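Local coordinates for ESX secretion system protein EccC (Thermomonospora curvata, PDB 4NH0) that is thought to drive export of EsxA and EsxB through the type VII secretion system as a multi-domain ATPase motor with weak intrinsic activity, at residues V280-E292 with E513-G525. Sequence-based numbering, arbitrary orientation.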
ATOM      1  N   VAL A 280      22.457  22.753 -44.045  1.00 55.16           N
ATOM      2  CA  VAL A 280      21.575  23.905 -44.167  1.00 58.72           C
ATOM      3  C   VAL A 280      22.338  25.205 -43.938  1.00 64.20           C
ATOM      4  O   VAL A 280      23.322  25.228 -43.201  1.00 57.31           O
ATOM      5  CB  VAL A 280      20.402  23.819 -43.171  1.00 60.98           C
ATOM      6  CG1 VAL A 280      19.468  22.683 -43.547  1.00 61.21           C
ATOM      7  CG2 VAL A 280      20.922  23.643 -41.755  1.00 55.34           C
ATOM      8  N   PRO A 281      21.892  26.293 -44.584  1.00 65.97           N
ATOM      9  CA  PRO A 281      22.506  27.604 -44.362  1.00 63.22           C
ATOM     10  C   PRO A 281      22.093  28.199 -43.021  1.00 61.12           C
ATOM     11  O   PRO A 281      20.947  28.036 -42.606  1.00 70.36           O
ATOM     12  CB  PRO A 281      21.967  28.440 -45.523  1.00 58.12           C
ATOM     13  CG  PRO A 281      20.658  27.820 -45.839  1.00 48.63           C
ATOM     14  CD  PRO A 281      20.844  26.346 -45.616  1.00 59.82           C
ATOM     15  N   ILE A 282      23.019  28.877 -42.354  1.00 62.32           N
ATOM     16  CA  ILE A 282      22.727  29.505 -41.072  1.00 63.96           C
ATOM     17  C   ILE A 282      22.857  31.020 -41.164  1.00 68.86           C
ATOM     18  O   ILE A 282      22.399  31.744 -40.282  1.00 70.69           O
ATOM     19  CB  ILE A 282      23.655  28.986 -39.960  1.00 55.53           C
ATOM     20  CG1 ILE A 282      25.108  29.349 -40.266  1.00 63.70           C
ATOM     21  CG2 ILE A 282      23.499  27.484 -39.795  1.00 50.34           C
ATOM     22  CD1 ILE A 282      26.093  28.844 -39.235  1.00 63.91           C
ATOM     23  N   GLY A 283      23.480  31.493 -42.238  1.00 82.58           N
ATOM     24  CA  GLY A 283      23.676  32.916 -42.437  1.00 79.39           C
ATOM     25  C   GLY A 283      24.604  33.225 -43.596  1.00 72.38           C
ATOM     26  O   GLY A 283      24.881  32.362 -44.428  1.00 67.21           O
ATOM     27  N   LEU A 284      25.086  34.462 -43.645  1.00 67.18           N
ATOM     28  CA  LEU A 284      25.958  34.913 -44.724  1.00 60.46           C
ATOM     29  C   LEU A 284      27.350  35.245 -44.202  1.00 63.49           C
ATOM     30  O   LEU A 284      27.498  35.681 -43.064  1.00 71.00           O
ATOM     31  CB  LEU A 284      25.356  36.137 -45.414  1.00 51.65           C
ATOM     32  CG  LEU A 284      23.944  35.977 -45.974  1.00 53.17           C
ATOM     33  CD1 LEU A 284      23.347  37.330 -46.312  1.00 54.73           C
ATOM     34  CD2 LEU A 284      23.958  35.080 -47.197  1.00 61.57           C
ATOM     35  N   ASP A 285      28.367  35.045 -45.035  1.00 62.23           N
ATOM     36  CA  ASP A 285      29.727  35.402 -44.649  1.00 71.86           C
ATOM     37  C   ASP A 285      30.033  36.849 -45.021  1.00 71.30           C
ATOM     38  O   ASP A 285      29.125  37.638 -45.273  1.00 72.27           O
ATOM     39  CB  ASP A 285      30.751  34.453 -45.287  1.00 63.03           C
ATOM     40  CG  ASP A 285      30.679  34.428 -46.806  1.00 73.40           C
ATOM     41  OD1 ASP A 285      30.061  35.328 -47.410  1.00 79.90           O
ATOM     42  OD2 ASP A 285      31.259  33.497 -47.403  1.00 84.18           O
ATOM     43  N   ALA A 286      31.318  37.187 -45.060  1.00 74.22           N
ATOM     44  CA  ALA A 286      31.743  38.544 -45.378  1.00 78.39           C
ATOM     45  C   ALA A 286      31.467  38.891 -46.836  1.00 73.76           C
ATOM     46  O   ALA A 286      30.960  39.970 -47.140  1.00 77.62           O
ATOM     47  CB  ALA A 286      33.219  38.718 -45.064  1.00 77.98           C
ATOM     48  N   ASP A 287      31.802  37.971 -47.735  1.00 65.38           N
ATOM     49  CA  ASP A 287      31.653  38.206 -49.167  1.00 74.76           C
ATOM     50  C   ASP A 287      30.192  38.332 -49.583  1.00 72.63           C
ATOM     51  O   ASP A 287      29.864  39.076 -50.504  1.00 66.21           O
ATOM     52  CB  ASP A 287      32.322  37.082 -49.961  1.00 74.36           C
ATOM     53  CG  ASP A 287      33.828  37.076 -49.805  1.00 80.78           C
ATOM     54  OD1 ASP A 287      34.329  36.398 -48.884  1.00 93.35           O
ATOM     55  OD2 ASP A 287      34.513  37.746 -50.606  1.00 96.08           O
ATOM     56  N   GLY A 288      29.318  37.603 -48.899  1.00 69.47           N
ATOM     57  CA  GLY A 288      27.906  37.602 -49.232  1.00 59.77           C
ATOM     58  C   GLY A 288      27.400  36.203 -49.522  1.00 66.30           C
ATOM     59  O   GLY A 288      26.198  35.983 -49.660  1.00 60.72           O
ATOM     60  N   ARG A 289      28.325  35.255 -49.619  1.00 72.21           N
ATOM     61  CA  ARG A 289      27.969  33.857 -49.815  1.00 57.45           C
ATOM     62  C   ARG A 289      27.373  33.278 -48.541  1.00 59.58           C
ATOM     63  O   ARG A 289      27.844  33.571 -47.445  1.00 68.70           O
ATOM     64  CB  ARG A 289      29.191  33.040 -50.240  1.00 63.10           C
ATOM     65  CG  ARG A 289      29.620  33.251 -51.679  1.00 65.78           C
ATOM     66  CD  ARG A 289      30.827  32.392 -52.018  1.00 53.38           C
ATOM     67  NE  ARG A 289      31.133  32.415 -53.443  1.00 65.04           N
ATOM     68  CZ  ARG A 289      31.909  33.322 -54.027  1.00 87.87           C
ATOM     69  NH1 ARG A 289      32.457  34.289 -53.306  1.00 75.67           N
ATOM     70  NH2 ARG A 289      32.134  33.265 -55.331  1.00 76.28           N
ATOM     71  N   PRO A 290      26.329  32.453 -48.681  1.00 52.87           N
ATOM     72  CA  PRO A 290      25.722  31.811 -47.513  1.00 49.22           C
ATOM     73  C   PRO A 290      26.694  30.862 -46.824  1.00 54.91           C
ATOM     74  O   PRO A 290      27.522  30.246 -47.492  1.00 71.53           O
ATOM     75  CB  PRO A 290      24.536  31.047 -48.111  1.00 50.48           C
ATOM     76  CG  PRO A 290      24.902  30.836 -49.538  1.00 44.33           C
ATOM     77  CD  PRO A 290      25.673  32.055 -49.936  1.00 55.07           C
ATOM     78  N   LEU A 291      26.601  30.756 -45.504  1.00 53.71           N
ATOM     79  CA  LEU A 291      27.441  29.825 -44.765  1.00 59.88           C
ATOM     80  C   LEU A 291      26.633  28.606 -44.352  1.00 69.86           C
ATOM     81  O   LEU A 291      25.675  28.715 -43.588  1.00 76.00           O
ATOM     82  CB  LEU A 291      28.055  30.494 -43.535  1.00 63.04           C
ATOM     83  CG  LEU A 291      28.985  29.590 -42.724  1.00 60.72           C
ATOM     84  CD1 LEU A 291      30.137  29.099 -43.587  1.00 70.12           C
ATOM     85  CD2 LEU A 291      29.506  30.307 -41.497  1.00 56.04           C
ATOM     86  N   GLU A 292      27.024  27.444 -44.860  1.00 75.86           N
ATOM     87  CA  GLU A 292      26.291  26.214 -44.595  1.00 65.02           C
ATOM     88  C   GLU A 292      26.925  25.404 -43.475  1.00 68.84           C
ATOM     89  O   GLU A 292      28.143  25.402 -43.304  1.00 53.88           O
ATOM     90  CB  GLU A 292      26.204  25.364 -45.862  1.00 69.81           C
ATOM     91  CG  GLU A 292      25.331  25.958 -46.951  1.00 78.77           C
ATOM     92  CD  GLU A 292      25.239  25.067 -48.170  1.00 86.92           C
ATOM     93  OE1 GLU A 292      26.281  24.518 -48.584  1.00 75.81           O
ATOM     94  OE2 GLU A 292      24.125  24.911 -48.713  1.00 77.95           O
ATOM     95  N   GLU A 513      40.950  24.309 -41.228  1.00118.62           N
ATOM     96  CA  GLU A 513      40.516  25.309 -42.196  1.00109.90           C
ATOM     97  C   GLU A 513      40.112  26.619 -41.506  1.00101.93           C
ATOM     98  O   GLU A 513      39.477  26.595 -40.452  1.00 99.08           O
ATOM     99  CB  GLU A 513      39.354  24.767 -43.051  1.00104.05           C
ATOM    100  CG  GLU A 513      39.657  23.506 -43.911  1.00110.12           C
ATOM    101  CD  GLU A 513      40.037  22.248 -43.126  1.00133.83           C
ATOM    102  OE1 GLU A 513      40.021  22.278 -41.881  1.00149.17           O
ATOM    103  OE2 GLU A 513      40.369  21.225 -43.768  1.00134.83           O
ATOM    104  N   PRO A 514      40.479  27.767 -42.111  1.00 99.62           N
ATOM    105  CA  PRO A 514      40.361  29.107 -41.512  1.00 96.14           C
ATOM    106  C   PRO A 514      38.994  29.427 -40.913  1.00 91.54           C
ATOM    107  O   PRO A 514      37.989  28.852 -41.328  1.00 89.89           O
ATOM    108  CB  PRO A 514      40.645  30.041 -42.693  1.00 99.05           C
ATOM    109  CG  PRO A 514      41.503  29.244 -43.595  1.00 79.23           C
ATOM    110  CD  PRO A 514      41.009  27.833 -43.484  1.00 85.99           C
ATOM    111  N   LEU A 515      38.971  30.335 -39.942  1.00 86.92           N
ATOM    112  CA  LEU A 515      37.716  30.824 -39.386  1.00 81.90           C
ATOM    113  C   LEU A 515      36.888  31.480 -40.474  1.00 79.28           C
ATOM    114  O   LEU A 515      37.430  32.009 -41.445  1.00 87.25           O
ATOM    115  CB  LEU A 515      37.954  31.827 -38.253  1.00 80.16           C
ATOM    116  CG  LEU A 515      38.499  31.341 -36.911  1.00 86.44           C
ATOM    117  CD1 LEU A 515      40.019  31.402 -36.882  1.00102.19           C
ATOM    118  CD2 LEU A 515      37.899  32.143 -35.767  1.00 84.34           C
ATOM    119  N   VAL A 516      35.573  31.438 -40.316  1.00 64.73           N
ATOM    120  CA  VAL A 516      34.680  32.128 -41.232  1.00 70.03           C
ATOM    121  C   VAL A 516      33.677  32.948 -40.439  1.00 68.66           C
ATOM    122  O   VAL A 516      32.703  32.408 -39.916  1.00 75.43           O
ATOM    123  CB  VAL A 516      33.929  31.149 -42.155  1.00 60.68           C
ATOM    124  CG1 VAL A 516      33.017  31.911 -43.101  1.00 73.89           C
ATOM    125  CG2 VAL A 516      34.909  30.291 -42.938  1.00 66.15           C
ATOM    126  N   ARG A 517      33.922  34.249 -40.330  1.00 65.23           N
ATOM    127  CA  ARG A 517      32.975  35.122 -39.654  1.00 70.24           C
ATOM    128  C   ARG A 517      31.703  35.222 -40.475  1.00 70.82           C
ATOM    129  O   ARG A 517      31.750  35.412 -41.690  1.00 67.50           O
ATOM    130  CB  ARG A 517      33.556  36.516 -39.416  1.00 75.38           C
ATOM    131  CG  ARG A 517      32.512  37.509 -38.922  1.00 78.42           C
ATOM    132  CD  ARG A 517      33.118  38.764 -38.325  1.00 83.81           C
ATOM    133  NE  ARG A 517      32.079  39.722 -37.958  1.00 95.07           N
ATOM    134  CZ  ARG A 517      32.308  40.881 -37.350  1.00111.23           C
ATOM    135  NH1 ARG A 517      33.545  41.233 -37.033  1.00102.29           N
ATOM    136  NH2 ARG A 517      31.297  41.687 -37.057  1.00113.16           N
ATOM    137  N   PHE A 518      30.568  35.087 -39.804  1.00 72.45           N
ATOM    138  CA  PHE A 518      29.282  35.144 -40.475  1.00 64.66           C
ATOM    139  C   PHE A 518      28.293  35.977 -39.686  1.00 64.94           C
ATOM    140  O   PHE A 518      28.625  36.534 -38.641  1.00 67.67           O
ATOM    141  CB  PHE A 518      28.719  33.739 -40.679  1.00 65.57           C
ATOM    142  CG  PHE A 518      28.347  33.042 -39.399  1.00 76.65           C
ATOM    143  CD1 PHE A 518      27.040  33.053 -38.941  1.00 72.08           C
ATOM    144  CD2 PHE A 518      29.306  32.377 -38.655  1.00 65.07           C
ATOM    145  CE1 PHE A 518      26.699  32.416 -37.766  1.00 57.47           C
ATOM    146  CE2 PHE A 518      28.969  31.736 -37.481  1.00 58.09           C
ATOM    147  CZ  PHE A 518      27.664  31.756 -37.035  1.00 71.72           C
ATOM    148  N   LYS A 519      27.071  36.050 -40.195  1.00 59.48           N
ATOM    149  CA  LYS A 519      25.992  36.678 -39.458  1.00 72.29           C
ATOM    150  C   LYS A 519      24.718  35.862 -39.619  1.00 81.42           C
ATOM    151  O   LYS A 519      24.195  35.718 -40.723  1.00 73.51           O
ATOM    152  CB  LYS A 519      25.777  38.112 -39.923  1.00 70.21           C
ATOM    153  CG  LYS A 519      25.056  38.922 -38.887  1.00 89.99           C
ATOM    154  CD  LYS A 519      25.030  40.393 -39.193  1.00115.64           C
ATOM    155  CE  LYS A 519      24.403  41.108 -38.023  1.00115.30           C
ATOM    156  NZ  LYS A 519      23.293  40.287 -37.471  1.00112.12           N
ATOM    157  N   ALA A 520      24.227  35.328 -38.506  1.00 70.62           N
ATOM    158  CA  ALA A 520      23.104  34.400 -38.527  1.00 68.52           C
ATOM    159  C   ALA A 520      21.819  35.040 -39.037  1.00 68.94           C
ATOM    160  O   ALA A 520      21.575  36.227 -38.831  1.00 79.27           O
ATOM    161  CB  ALA A 520      22.881  33.823 -37.139  1.00 72.92           C
ATOM    162  N   ALA A 521      21.004  34.237 -39.712  1.00 67.92           N
ATOM    163  CA  ALA A 521      19.687  34.671 -40.153  1.00 71.86           C
ATOM    164  C   ALA A 521      18.710  34.592 -38.991  1.00 81.88           C
ATOM    165  O   ALA A 521      19.014  33.993 -37.960  1.00 84.41           O
ATOM    166  CB  ALA A 521      19.207  33.822 -41.317  1.00 72.35           C
ATOM    167  N   TYR A 522      17.537  35.194 -39.152  1.00 87.33           N
ATOM    168  CA  TYR A 522      16.533  35.167 -38.096  1.00 89.15           C
ATOM    169  C   TYR A 522      15.246  34.503 -38.569  1.00 85.42           C
ATOM    170  O   TYR A 522      14.987  34.408 -39.768  1.00 83.45           O
ATOM    171  CB  TYR A 522      16.243  36.581 -37.588  1.00100.33           C
ATOM    172  CG  TYR A 522      15.650  37.516 -38.619  1.00119.08           C
ATOM    173  CD1 TYR A 522      14.274  37.626 -38.778  1.00115.10           C
ATOM    174  CD2 TYR A 522      16.466  38.301 -39.424  1.00130.27           C
ATOM    175  CE1 TYR A 522      13.728  38.481 -39.714  1.00111.46           C
ATOM    176  CE2 TYR A 522      15.929  39.160 -40.364  1.00137.52           C
ATOM    177  CZ  TYR A 522      14.560  39.247 -40.503  1.00124.39           C
ATOM    178  OH  TYR A 522      14.019  40.101 -41.437  1.00122.30           O
ATOM    179  N   VAL A 523      14.445  34.043 -37.613  1.00 95.64           N
ATOM    180  CA  VAL A 523      13.176  33.392 -37.912  1.00 91.65           C
ATOM    181  C   VAL A 523      12.064  33.943 -37.027  1.00 91.93           C
ATOM    182  O   VAL A 523      10.897  33.588 -37.186  1.00 91.80           O
ATOM    183  CB  VAL A 523      13.262  31.866 -37.718  1.00 84.44           C
ATOM    184  CG1 VAL A 523      14.163  31.245 -38.770  1.00 72.94           C
ATOM    185  CG2 VAL A 523      13.760  31.537 -36.321  1.00 81.87           C
ATOM    186  N   SER A 524      12.436  34.818 -36.098  1.00 88.89           N
ATOM    187  CA  SER A 524      11.486  35.368 -35.138  1.00 95.72           C
ATOM    188  C   SER A 524      10.974  36.739 -35.568  1.00 97.06           C
ATOM    189  O   SER A 524      10.553  37.541 -34.734  1.00 94.63           O
ATOM    190  CB  SER A 524      12.129  35.460 -33.754  1.00 96.18           C
ATOM    191  OG  SER A 524      12.573  34.189 -33.314  1.00 86.45           O
ATOM    192  N   GLY A 525      11.012  37.002 -36.869  1.00100.86           N
ATOM    193  CA  GLY A 525      10.529  38.262 -37.404  1.00102.10           C
ATOM    194  C   GLY A 525       9.465  38.058 -38.464  1.00117.38           C
ATOM    195  O   GLY A 525       9.121  36.924 -38.789  1.00127.62           O
TER
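Phe518 CG and Ile282 CG1 both sit between their own backbone N and carbonyl carbon (chi1 67° and 63°), so that the two side chains cross at about a right angle. Ile282 CD1 ends over one face of the ring, 4.2 Å from its centroid and offset toward the rim, a CH-pi contact. Leu291, on the return strand of the hairpin, has CG anti to its backbone N (chi1 -178°) and crosses Phe518 at about a right angle, CD2 lying 3.5 Å from Phe518 CD2. Its other methyl, CD1, rests against CG1 of Val516, which also touches CB of Asp285. With a leucine in place of Phe518 the flat face is gone, and Ile282 CD1 would probably be left without its CH-pi partner and Leu291 CD2 beside a gap. The backbones pair antiparallel beside this cluster: Lys519 N donates to Leu284 O at 2.9 Å, while the return bond from Leu284 N to Lys519 O is weak. Ala521 N extends the ladder to Ile282 O, also at 2.9 Å. Gly283 lies against Ala520, where a CB would run into Lys519 O. Across the hairpin turn, Asp285 OD1 accepts from Gly288 N at 2.8 Å, an Asx motif. Phe518 and Ala520 bond through their backbones to Gly506 and Gly504, so strand 518-520 joins the 280-292 hairpin to strand 505-510. The hairpin thereby becomes the antiparallel margin of the mixed sheet in the first FtsK domain, a P-loop NTPase fold, with Ala520 near the predicted ATP-binding loop at Gly316.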